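PDB 5JOZ: Non-reducing end alpha-L-arabinofuranosidase BoGH43B from Bacteroides ovatus, which cleaves terminal non-reducing alpha-L-arabinofuranosyl residues from xyloglucan side branches, turning S units into X units during xyloglucan degradation. Local coordinates for residues A[261-269]-A[465-476]; A[391-401]-A[438-449]. One frame throughout, in Å; residues are numbered along the deposited sequence.

Contact 1 of 2, residues A[261-269]-A[465-476]; sequences GKYQHLGRE and TRDVSNEVVGGF
Tyr263 and His265 each lay a ring face on Thr465 and Arg466, at the start of a 3-10 turn. The tight part is the buried centre: CB of Thr465 sits over the His265 ring, 3.5 Å from its centroid, a CH-pi contact, while the Thr465 hydroxyl bonds back to Glu444 O. Beside it Asn470 N gives a nearly straight bond of 2.8 Å to Gln264 O. Gln264 bends at chi2 (87°), which brings NE2 against Asn470 CB and OE1 back to Gly267 N.

The solvent side is looser. There CB of Arg466 lies over the Tyr263 ring, 3.8 Å from its centroid, the ends of Arg466 and Lys262 lead away, and exposed Glu471 takes Gln264 N on OE1 at 3.0 Å. One water bridges Gln264 NE2 and Asn470 OD1. Arg268 NH2 binds Phe476 O in the guanidinium plane (3.1 Å), and a second water joins Arg268 NE to that oxygen. This end is close to the inferred catalytic residues Asp16 and Glu176, so the C-terminal domain probably helps shape the active-site rim. The 261-269 loop joins strands 249-256 and 269-277 of the GH43 domain and meets short helix 470-473, which follows strand 456-464.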
loop_
_atom_site.group_PDB
_atom_site.type_symbol
_atom_site.label_atom_id
_atom_site.label_comp_id
_atom_site.label_asym_id
_atom_site.label_seq_id
_atom_site.Cartn_x
_atom_site.Cartn_y
_atom_site.Cartn_z
ATOM N N GLY A 261 -5.370 -19.984 -7.281
ATOM C CA GLY A 261 -4.557 -19.607 -8.432
ATOM C C GLY A 261 -5.187 -18.698 -9.486
ATOM O O GLY A 261 -4.625 -18.597 -10.570
ATOM N N LYS A 262 -6.312 -18.026 -9.186
ATOM C CA LYS A 262 -7.079 -17.237 -10.199
ATOM C C LYS A 262 -7.091 -15.718 -9.984
ATOM O O LYS A 262 -6.839 -14.962 -10.929
ATOM C CB LYS A 262 -8.555 -17.656 -10.263
ATOM C CG LYS A 262 -8.860 -19.136 -10.212
ATOM C CD LYS A 262 -8.304 -19.904 -11.394
ATOM C CE LYS A 262 -8.997 -21.258 -11.499
ATOM N NZ LYS A 262 -8.207 -22.234 -12.290
ATOM N N TYR A 263 -7.439 -15.283 -8.766
ATOM C CA TYR A 263 -7.665 -13.866 -8.463
ATOM C C TYR A 263 -7.052 -13.409 -7.124
ATOM O O TYR A 263 -6.821 -14.216 -6.217
ATOM C CB TYR A 263 -9.174 -13.562 -8.513
ATOM C CG TYR A 263 -10.026 -14.353 -7.539
ATOM C CD1 TYR A 263 -10.249 -13.893 -6.244
ATOM C CD2 TYR A 263 -10.627 -15.555 -7.921
ATOM C CE1 TYR A 263 -11.034 -14.606 -5.350
ATOM C CE2 TYR A 263 -11.410 -16.283 -7.038
ATOM C CZ TYR A 263 -11.614 -15.809 -5.748
ATOM O OH TYR A 263 -12.392 -16.530 -4.855
ATOM N N GLN A 264 -6.754 -12.111 -7.027
ATOM C CA GLN A 264 -6.199 -11.524 -5.804
ATOM C C GLN A 264 -6.934 -10.240 -5.450
ATOM O O GLN A 264 -7.165 -9.380 -6.305
ATOM C CB GLN A 264 -4.662 -11.327 -5.915
ATOM C CG GLN A 264 -4.173 -10.187 -6.806
ATOM C CD GLN A 264 -4.073 -8.846 -6.101
ATOM O OE1 GLN A 264 -4.379 -8.735 -4.920
ATOM N NE2 GLN A 264 -3.631 -7.819 -6.827
ATOM N N HIS A 265 -7.293 -10.115 -4.177
ATOM C CA HIS A 265 -8.026 -8.938 -3.681
ATOM C C HIS A 265 -7.337 -8.178 -2.554
ATOM O O HIS A 265 -7.657 -7.015 -2.350
ATOM C CB HIS A 265 -9.462 -9.303 -3.283
ATOM C CG HIS A 265 -9.570 -10.269 -2.142
ATOM N ND1 HIS A 265 -9.288 -11.612 -2.270
ATOM C CD2 HIS A 265 -9.987 -10.093 -0.865
ATOM C CE1 HIS A 265 -9.495 -12.217 -1.113
ATOM N NE2 HIS A 265 -9.921 -11.316 -0.244
ATOM N N LEU A 266 -6.397 -8.804 -1.840
ATOM C CA LEU A 266 -5.659 -8.113 -0.788
ATOM C C LEU A 266 -4.650 -7.099 -1.329
ATOM O O LEU A 266 -4.204 -6.232 -0.580
ATOM C CB LEU A 266 -4.926 -9.102 0.119
ATOM C CG LEU A 266 -5.717 -10.238 0.781
ATOM C CD1 LEU A 266 -4.835 -10.929 1.811
ATOM C CD2 LEU A 266 -7.008 -9.752 1.424
ATOM N N GLY A 267 -4.285 -7.209 -2.607
ATOM C CA GLY A 267 -3.332 -6.293 -3.228
ATOM C C GLY A 267 -1.955 -6.925 -3.344
ATOM O O GLY A 267 -1.758 -8.097 -3.002
ATOM N N ARG A 268 -0.998 -6.161 -3.849
ATOM C CA ARG A 268 0.362 -6.650 -3.923
ATOM C C ARG A 268 1.007 -6.432 -2.530
ATOM O O ARG A 268 0.920 -5.357 -1.935
ATOM C CB ARG A 268 1.122 -5.990 -5.079
ATOM C CG ARG A 268 0.514 -6.287 -6.460
ATOM C CD ARG A 268 1.034 -5.349 -7.549
ATOM N NE ARG A 268 0.647 -3.942 -7.307
ATOM C CZ ARG A 268 1.308 -2.863 -7.741
ATOM N NH1 ARG A 268 2.419 -2.961 -8.473
ATOM N NH2 ARG A 268 0.852 -1.656 -7.434
ATOM N N GLU A 269 1.592 -7.500 -2.007
ATOM C CA GLU A 269 2.170 -7.542 -0.672
ATOM C C GLU A 269 3.701 -7.597 -0.780
ATOM O O GLU A 269 4.239 -7.744 -1.875
ATOM C CB GLU A 269 1.596 -8.764 0.055
ATOM C CG GLU A 269 0.088 -8.645 0.217
ATOM C CD GLU A 269 -0.595 -9.904 0.717
ATOM O OE1 GLU A 269 -0.728 -10.859 -0.075
ATOM O OE2 GLU A 269 -1.046 -9.914 1.888
ATOM N N THR A 465 -15.242 -12.206 -2.736
ATOM C CA THR A 465 -13.951 -11.526 -2.805
ATOM C C THR A 465 -13.483 -11.391 -4.262
ATOM O O THR A 465 -12.790 -10.430 -4.622
ATOM C CB THR A 465 -12.881 -12.272 -2.000
ATOM O OG1 THR A 465 -12.772 -13.616 -2.476
ATOM C CG2 THR A 465 -13.219 -12.282 -0.517
ATOM N N ARG A 466 -13.885 -12.355 -5.089
ATOM C CA ARG A 466 -13.611 -12.357 -6.529
ATOM C C ARG A 466 -14.088 -11.095 -7.259
ATOM O O ARG A 466 -13.372 -10.560 -8.111
ATOM C CB ARG A 466 -14.276 -13.586 -7.147
ATOM C CG ARG A 466 -13.948 -13.878 -8.601
ATOM C CD ARG A 466 -14.912 -14.919 -9.141
ATOM N NE ARG A 466 -16.280 -14.403 -9.135
ATOM C CZ ARG A 466 -17.360 -15.089 -9.497
ATOM N NH1 ARG A 466 -17.264 -16.346 -9.927
ATOM N NH2 ARG A 466 -18.550 -14.498 -9.436
ATOM N N ASP A 467 -15.294 -10.625 -6.939
ATOM C CA ASP A 467 -15.848 -9.447 -7.627
ATOM C C ASP A 467 -15.147 -8.124 -7.257
ATOM O O ASP A 467 -15.368 -7.104 -7.930
ATOM C CB ASP A 467 -17.364 -9.324 -7.402
ATOM C CG ASP A 467 -18.176 -10.283 -8.258
ATOM O OD1 ASP A 467 -17.809 -10.534 -9.428
ATOM O OD2 ASP A 467 -19.210 -10.769 -7.750
ATOM N N VAL A 468 -14.307 -8.144 -6.214
ATOM C CA VAL A 468 -13.487 -6.986 -5.859
ATOM C C VAL A 468 -12.000 -7.207 -6.145
ATOM O O VAL A 468 -11.160 -6.438 -5.681
ATOM C CB VAL A 468 -13.744 -6.515 -4.400
ATOM C CG1 VAL A 468 -15.136 -5.901 -4.295
ATOM C CG2 VAL A 468 -13.564 -7.633 -3.381
ATOM N N SER A 469 -11.681 -8.214 -6.955
ATOM C CA SER A 469 -10.306 -8.628 -7.154
ATOM C C SER A 469 -9.639 -7.741 -8.197
ATOM O O SER A 469 -10.313 -7.124 -9.025
ATOM C CB SER A 469 -10.252 -10.097 -7.583
ATOM O OG SER A 469 -10.655 -10.246 -8.934
ATOM N N ASN A 470 -8.312 -7.676 -8.147
ATOM C CA ASN A 470 -7.526 -6.956 -9.159
ATOM C C ASN A 470 -7.859 -7.400 -10.590
ATOM O O ASN A 470 -7.961 -6.571 -11.496
ATOM C CB ASN A 470 -6.032 -7.167 -8.932
ATOM C CG ASN A 470 -5.186 -6.416 -9.939
ATOM O OD1 ASN A 470 -4.563 -7.018 -10.819
ATOM N ND2 ASN A 470 -5.198 -5.090 -9.846
ATOM N N GLU A 471 -8.047 -8.705 -10.776
ATOM C CA GLU A 471 -8.266 -9.278 -12.103
ATOM C C GLU A 471 -9.601 -8.866 -12.717
ATOM O O GLU A 471 -9.726 -8.846 -13.938
ATOM C CB GLU A 471 -8.116 -10.809 -12.069
ATOM C CG GLU A 471 -6.666 -11.298 -11.948
ATOM C CD GLU A 471 -6.081 -11.206 -10.544
ATOM O OE1 GLU A 471 -6.708 -10.599 -9.643
ATOM O OE2 GLU A 471 -4.981 -11.766 -10.330
ATOM N N VAL A 472 -10.576 -8.513 -11.873
ATOM C CA VAL A 472 -11.867 -7.990 -12.323
ATOM C C VAL A 472 -11.897 -6.454 -12.377
ATOM O O VAL A 472 -12.436 -5.886 -13.322
ATOM C CB VAL A 472 -13.008 -8.515 -11.421
ATOM C CG1 VAL A 472 -14.348 -7.847 -11.749
ATOM C CG2 VAL A 472 -13.113 -10.030 -11.555
ATOM N N VAL A 473 -11.334 -5.782 -11.373
ATOM C CA VAL A 473 -11.480 -4.318 -11.255
ATOM C C VAL A 473 -10.352 -3.505 -11.901
ATOM O O VAL A 473 -10.549 -2.330 -12.231
ATOM C CB VAL A 473 -11.687 -3.866 -9.785
ATOM C CG1 VAL A 473 -12.863 -4.611 -9.158
ATOM C CG2 VAL A 473 -10.418 -4.021 -8.934
ATOM N N GLY A 474 -9.186 -4.124 -12.096
ATOM C CA GLY A 474 -8.003 -3.427 -12.602
ATOM C C GLY A 474 -7.390 -2.505 -11.553
ATOM O O GLY A 474 -7.804 -2.500 -10.389
ATOM N N GLY A 475 -6.397 -1.730 -11.972
ATOM C CA GLY A 475 -5.699 -0.808 -11.084
ATOM C C GLY A 475 -4.608 -1.469 -10.260
ATOM O O GLY A 475 -4.251 -2.615 -10.512
ATOM N N PHE A 476 -4.110 -0.741 -9.257
ATOM C CA PHE A 476 -2.878 -1.082 -8.541
ATOM C C PHE A 476 -3.040 -1.199 -7.030
ATOM O O PHE A 476 -2.035 -1.212 -6.284
ATOM C CB PHE A 476 -1.805 -0.018 -8.853
ATOM C CG PHE A 476 -1.295 -0.064 -10.261
ATOM C CD1 PHE A 476 -0.520 -1.134 -10.690
ATOM C CD2 PHE A 476 -1.585 0.959 -11.159
ATOM C CE1 PHE A 476 -0.033 -1.182 -11.996
ATOM C CE2 PHE A 476 -1.106 0.913 -12.464
ATOM C CZ PHE A 476 -0.332 -0.161 -12.883
HETATM O O HOH W 1 -3.074 -9.112 -9.649
HETATM O O HOH W 2 -1.664 -3.537 -5.085
#

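Contact 2 of 2, residues A[391-401]-A[438-449]; sequences VRADDKNHYDL and LSITATETTYTF
Strand 397-401 runs at 144° to strand 438-442 and at 19° to strand 446-449, with axes 9.1 and 9.4 Å away, a face-to-face spacing crossed by no hydrogen bond. The side chains of Val391, Tyr399 and Leu401 fill the gap from one sheet; Leu438, Ile440, Tyr447 and Phe449 fill it from the other.

Val391 uses both branches. CG1, held anti to the backbone N (chi1 -179°), lies over one face of the Tyr447 ring, displaced toward the rim on the hydroxyl side and 3.7 Å from Tyr447 CZ. CG2 touches the edge of the Phe449 ring and meets Ile440 CD1 at 4.1 Å. Tyr399 stands roughly perpendicular to both aromatic side chains: CE2 comes to 3.8 Å from Tyr447 CD2, which lies at the edge of the Tyr399 ring, while Tyr399 CB is 3.6 Å from Phe449 CZ. At the far end Leu401 and Leu438 lie alongside, pointing opposite ways. Leu401 CD2 reaches in between Leu438 and Ile440, 3.3 Å from Ser439 O, and Leu401 CB rests 4.0 Å from Phe449 CD2.

This is the core between the two sheets of the concanavalin A-like beta sandwich. The hydroxyls of its two buried tyrosines are satisfied beyond the pair of segments, Tyr399 OH by Ser464 O and Tyr447 OH by Gln365 OE1. Asp400, which points away from 438-449, accepts from His398 ND1 and pairs with Arg415. Since no hydrogen bond crosses between the segments, the sheets are held together here by apolar and aromatic contact and by burial.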
loop_
_atom_site.group_PDB
_atom_site.type_symbol
_atom_site.label_atom_id
_atom_site.label_comp_id
_atom_site.label_asym_id
_atom_site.label_seq_id
_atom_site.Cartn_x
_atom_site.Cartn_y
_atom_site.Cartn_z
ATOM N N VAL A 391 -16.396 -2.221 2.397
ATOM C CA VAL A 391 -15.332 -2.977 1.766
ATOM C C VAL A 391 -15.110 -2.247 0.455
ATOM O O VAL A 391 -15.969 -2.276 -0.427
ATOM C CB VAL A 391 -15.746 -4.450 1.517
ATOM C CG1 VAL A 391 -14.615 -5.236 0.886
ATOM C CG2 VAL A 391 -16.181 -5.114 2.821
ATOM N N ARG A 392 -13.976 -1.557 0.347
ATOM C CA ARG A 392 -13.657 -0.770 -0.833
ATOM C C ARG A 392 -12.584 -1.469 -1.620
ATOM O O ARG A 392 -11.581 -1.867 -1.051
ATOM C CB ARG A 392 -13.152 0.618 -0.442
ATOM C CG ARG A 392 -12.414 1.394 -1.546
ATOM C CD ARG A 392 -11.997 2.737 -0.974
ATOM N NE ARG A 392 -11.240 3.555 -1.915
ATOM C CZ ARG A 392 -11.770 4.287 -2.893
ATOM N NH1 ARG A 392 -13.097 4.347 -3.084
ATOM N NH2 ARG A 392 -10.962 4.987 -3.683
ATOM N N ALA A 393 -12.807 -1.596 -2.930
ATOM C CA ALA A 393 -11.746 -1.885 -3.892
ATOM C C ALA A 393 -11.347 -0.594 -4.608
ATOM O O ALA A 393 -10.170 -0.233 -4.657
ATOM C CB ALA A 393 -12.211 -2.937 -4.873
ATOM N N ASP A 394 -12.331 0.106 -5.153
ATOM C CA ASP A 394 -12.113 1.432 -5.750
ATOM C C ASP A 394 -13.445 2.211 -5.738
ATOM O O ASP A 394 -14.402 1.772 -5.102
ATOM C CB ASP A 394 -11.466 1.310 -7.157
ATOM C CG ASP A 394 -12.319 0.512 -8.151
ATOM O OD1 ASP A 394 -13.545 0.684 -8.165
ATOM O OD2 ASP A 394 -11.760 -0.286 -8.939
ATOM N N ASP A 395 -13.505 3.342 -6.435
ATOM C CA ASP A 395 -14.714 4.192 -6.451
ATOM C C ASP A 395 -15.944 3.542 -7.093
ATOM O O ASP A 395 -17.061 3.947 -6.811
ATOM C CB ASP A 395 -14.427 5.535 -7.160
ATOM C CG ASP A 395 -13.426 6.411 -6.402
ATOM O OD1 ASP A 395 -13.167 6.132 -5.210
ATOM O OD2 ASP A 395 -12.902 7.390 -6.995
ATOM N N LYS A 396 -15.725 2.563 -7.965
ATOM C CA LYS A 396 -16.791 1.871 -8.690
ATOM C C LYS A 396 -17.089 0.476 -8.141
ATOM O O LYS A 396 -18.018 -0.165 -8.612
ATOM C CB LYS A 396 -16.410 1.753 -10.188
ATOM C CG LYS A 396 -16.236 3.098 -10.894
ATOM C CD LYS A 396 -15.681 2.969 -12.304
ATOM C CE LYS A 396 -15.510 4.354 -12.925
ATOM N NZ LYS A 396 -14.806 4.341 -14.242
ATOM N N ASN A 397 -16.299 -0.013 -7.180
ATOM C CA ASN A 397 -16.431 -1.389 -6.697
ATOM C C ASN A 397 -16.229 -1.456 -5.185
ATOM O O ASN A 397 -15.115 -1.305 -4.679
ATOM C CB ASN A 397 -15.444 -2.296 -7.431
ATOM C CG ASN A 397 -15.828 -2.516 -8.897
ATOM O OD1 ASN A 397 -16.596 -3.426 -9.235
ATOM N ND2 ASN A 397 -15.281 -1.689 -9.775
ATOM N N HIS A 398 -17.325 -1.671 -4.471
ATOM C CA HIS A 398 -17.325 -1.621 -3.015
ATOM C C HIS A 398 -18.620 -2.163 -2.449
ATOM O O HIS A 398 -19.685 -1.966 -3.047
ATOM C CB HIS A 398 -17.148 -0.173 -2.522
ATOM C CG HIS A 398 -18.161 0.786 -3.073
ATOM N ND1 HIS A 398 -19.340 1.080 -2.420
ATOM C CD2 HIS A 398 -18.175 1.518 -4.215
ATOM C CE1 HIS A 398 -20.036 1.950 -3.129
ATOM N NE2 HIS A 398 -19.348 2.239 -4.220
ATOM N N TYR A 399 -18.529 -2.815 -1.291
ATOM C CA TYR A 399 -19.701 -3.349 -0.585
ATOM C C TYR A 399 -19.960 -2.496 0.636
ATOM O O TYR A 399 -19.064 -2.311 1.446
ATOM C CB TYR A 399 -19.457 -4.785 -0.145
ATOM C CG TYR A 399 -19.054 -5.741 -1.258
ATOM C CD1 TYR A 399 -19.741 -5.766 -2.476
ATOM C CD2 TYR A 399 -18.000 -6.643 -1.080
ATOM C CE1 TYR A 399 -19.388 -6.646 -3.481
ATOM C CE2 TYR A 399 -17.639 -7.535 -2.083
ATOM C CZ TYR A 399 -18.337 -7.539 -3.278
ATOM O OH TYR A 399 -17.993 -8.428 -4.270
ATOM N N ASP A 400 -21.191 -2.010 0.785
ATOM C CA ASP A 400 -21.537 -1.035 1.814
ATOM C C ASP A 400 -22.474 -1.618 2.865
ATOM O O ASP A 400 -23.635 -1.896 2.572
ATOM C CB ASP A 400 -22.226 0.167 1.159
ATOM C CG ASP A 400 -21.321 0.947 0.229
ATOM O OD1 ASP A 400 -20.087 0.729 0.221
ATOM O OD2 ASP A 400 -21.856 1.801 -0.511
ATOM N N LEU A 401 -21.986 -1.765 4.092
ATOM C CA LEU A 401 -22.825 -2.217 5.198
ATOM C C LEU A 401 -23.224 -0.986 6.016
ATOM O O LEU A 401 -22.499 -0.578 6.932
ATOM C CB LEU A 401 -22.101 -3.262 6.043
ATOM C CG LEU A 401 -22.818 -3.728 7.312
ATOM C CD1 LEU A 401 -24.169 -4.328 6.981
ATOM C CD2 LEU A 401 -21.950 -4.708 8.078
ATOM N N LEU A 438 -22.025 -3.312 13.716
ATOM C CA LEU A 438 -21.931 -3.740 12.333
ATOM C C LEU A 438 -20.705 -4.591 12.218
ATOM O O LEU A 438 -19.669 -4.254 12.773
ATOM C CB LEU A 438 -21.800 -2.542 11.407
ATOM C CG LEU A 438 -22.979 -1.585 11.339
ATOM C CD1 LEU A 438 -22.624 -0.474 10.374
ATOM C CD2 LEU A 438 -24.266 -2.267 10.907
ATOM N N SER A 439 -20.811 -5.676 11.466
ATOM C CA SER A 439 -19.793 -6.712 11.469
ATOM C C SER A 439 -19.565 -7.253 10.047
ATOM O O SER A 439 -20.516 -7.469 9.295
ATOM C CB SER A 439 -20.222 -7.808 12.446
ATOM O OG SER A 439 -19.112 -8.461 13.014
ATOM N N ILE A 440 -18.294 -7.405 9.670
ATOM C CA ILE A 440 -17.902 -8.002 8.397
ATOM C C ILE A 440 -16.896 -9.085 8.706
ATOM O O ILE A 440 -15.887 -8.817 9.348
ATOM C CB ILE A 440 -17.224 -6.999 7.449
ATOM C CG1 ILE A 440 -18.164 -5.826 7.148
ATOM C CG2 ILE A 440 -16.784 -7.695 6.158
ATOM C CD1 ILE A 440 -17.440 -4.595 6.675
ATOM N N THR A 441 -17.185 -10.301 8.258
ATOM C CA THR A 441 -16.285 -11.425 8.428
ATOM C C THR A 441 -15.858 -11.879 7.039
ATOM O O THR A 441 -16.610 -11.727 6.065
ATOM C CB THR A 441 -16.933 -12.580 9.224
ATOM O OG1 THR A 441 -17.910 -13.246 8.422
ATOM C CG2 THR A 441 -17.578 -12.063 10.496
ATOM N N ALA A 442 -14.654 -12.427 6.953
ATOM C CA ALA A 442 -14.054 -12.733 5.661
ATOM C C ALA A 442 -13.402 -14.098 5.629
ATOM O O ALA A 442 -12.825 -14.551 6.616
ATOM C CB ALA A 442 -13.040 -11.663 5.306
ATOM N N THR A 443 -13.552 -14.758 4.488
ATOM C CA THR A 443 -12.739 -15.913 4.095
ATOM C C THR A 443 -12.096 -15.543 2.765
ATOM O O THR A 443 -12.411 -14.483 2.209
ATOM C CB THR A 443 -13.599 -17.173 3.869
ATOM O OG1 THR A 443 -14.420 -16.979 2.708
ATOM C CG2 THR A 443 -14.482 -17.457 5.082
ATOM N N GLU A 444 -11.249 -16.431 2.240
ATOM C CA GLU A 444 -10.609 -16.249 0.926
ATOM C C GLU A 444 -11.596 -15.908 -0.188
ATOM O O GLU A 444 -11.306 -15.066 -1.045
ATOM C CB GLU A 444 -9.824 -17.499 0.528
ATOM C CG GLU A 444 -8.495 -17.644 1.243
ATOM C CD GLU A 444 -7.858 -18.998 1.007
ATOM O OE1 GLU A 444 -8.382 -19.990 1.554
ATOM O OE2 GLU A 444 -6.838 -19.069 0.281
ATOM N N THR A 445 -12.765 -16.543 -0.154
ATOM C CA THR A 445 -13.776 -16.401 -1.203
ATOM C C THR A 445 -14.926 -15.442 -0.857
ATOM O O THR A 445 -15.489 -14.820 -1.757
ATOM C CB THR A 445 -14.402 -17.779 -1.533
ATOM O OG1 THR A 445 -14.978 -18.334 -0.344
ATOM C CG2 THR A 445 -13.340 -18.752 -2.071
ATOM N N THR A 446 -15.306 -15.347 0.415
ATOM C CA THR A 446 -16.578 -14.698 0.783
ATOM C C THR A 446 -16.459 -13.712 1.937
ATOM O O THR A 446 -15.771 -13.971 2.933
ATOM C CB THR A 446 -17.669 -15.738 1.141
ATOM O OG1 THR A 446 -17.228 -16.533 2.246
ATOM C CG2 THR A 446 -17.956 -16.660 -0.048
ATOM N N TYR A 447 -17.132 -12.576 1.769
ATOM C CA TYR A 447 -17.401 -11.655 2.853
ATOM C C TYR A 447 -18.805 -11.944 3.304
ATOM O O TYR A 447 -19.689 -12.105 2.453
ATOM C CB TYR A 447 -17.368 -10.218 2.358
ATOM C CG TYR A 447 -16.026 -9.731 1.910
ATOM C CD1 TYR A 447 -15.033 -9.438 2.839
ATOM C CD2 TYR A 447 -15.757 -9.510 0.565
ATOM C CE1 TYR A 447 -13.801 -8.953 2.440
ATOM C CE2 TYR A 447 -14.522 -9.022 0.156
ATOM C CZ TYR A 447 -13.549 -8.755 1.101
ATOM O OH TYR A 447 -12.319 -8.290 0.706
ATOM N N THR A 448 -19.006 -12.014 4.619
ATOM C CA THR A 448 -20.334 -12.145 5.212
ATOM C C THR A 448 -20.585 -10.931 6.108
ATOM O O THR A 448 -19.704 -10.525 6.861
ATOM C CB THR A 448 -20.467 -13.461 5.998
ATOM O OG1 THR A 448 -20.142 -14.547 5.129
ATOM C CG2 THR A 448 -21.902 -13.661 6.521
ATOM N N PHE A 449 -21.787 -10.362 5.990
ATOM C CA PHE A 449 -22.171 -9.097 6.627
ATOM C C PHE A 449 -23.260 -9.337 7.686
ATOM O O PHE A 449 -24.301 -9.929 7.373
ATOM C CB PHE A 449 -22.697 -8.135 5.562
ATOM C CG PHE A 449 -21.709 -7.841 4.479
ATOM C CD1 PHE A 449 -21.649 -8.632 3.331
ATOM C CD2 PHE A 449 -20.818 -6.771 4.606
ATOM C CE1 PHE A 449 -20.719 -8.361 2.334
ATOM C CE2 PHE A 449 -19.890 -6.492 3.607
ATOM C CZ PHE A 449 -19.837 -7.286 2.470
#

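From the N terminus the chain builds the five four-stranded sheets of the GH43 propeller and offers the 261-269 loop between the second and third strands of the last. It then enters the C-terminal sandwich, where contact 2 closes a loop of 36 residues, joining the sheet that holds 391-401 to the one that holds 438-449. Only afterwards does 465-476 return to the propeller and close contact 1 across 195 residues, with contact 2 nested inside. Their centres are about 13 Å apart, and the contacts touch directly: Thr465 N probably bonds to Thr445 O, and Asp467 CB packs on Tyr399 OH. The interdomain seam thus abuts the sandwich core at Tyr447 and Tyr399.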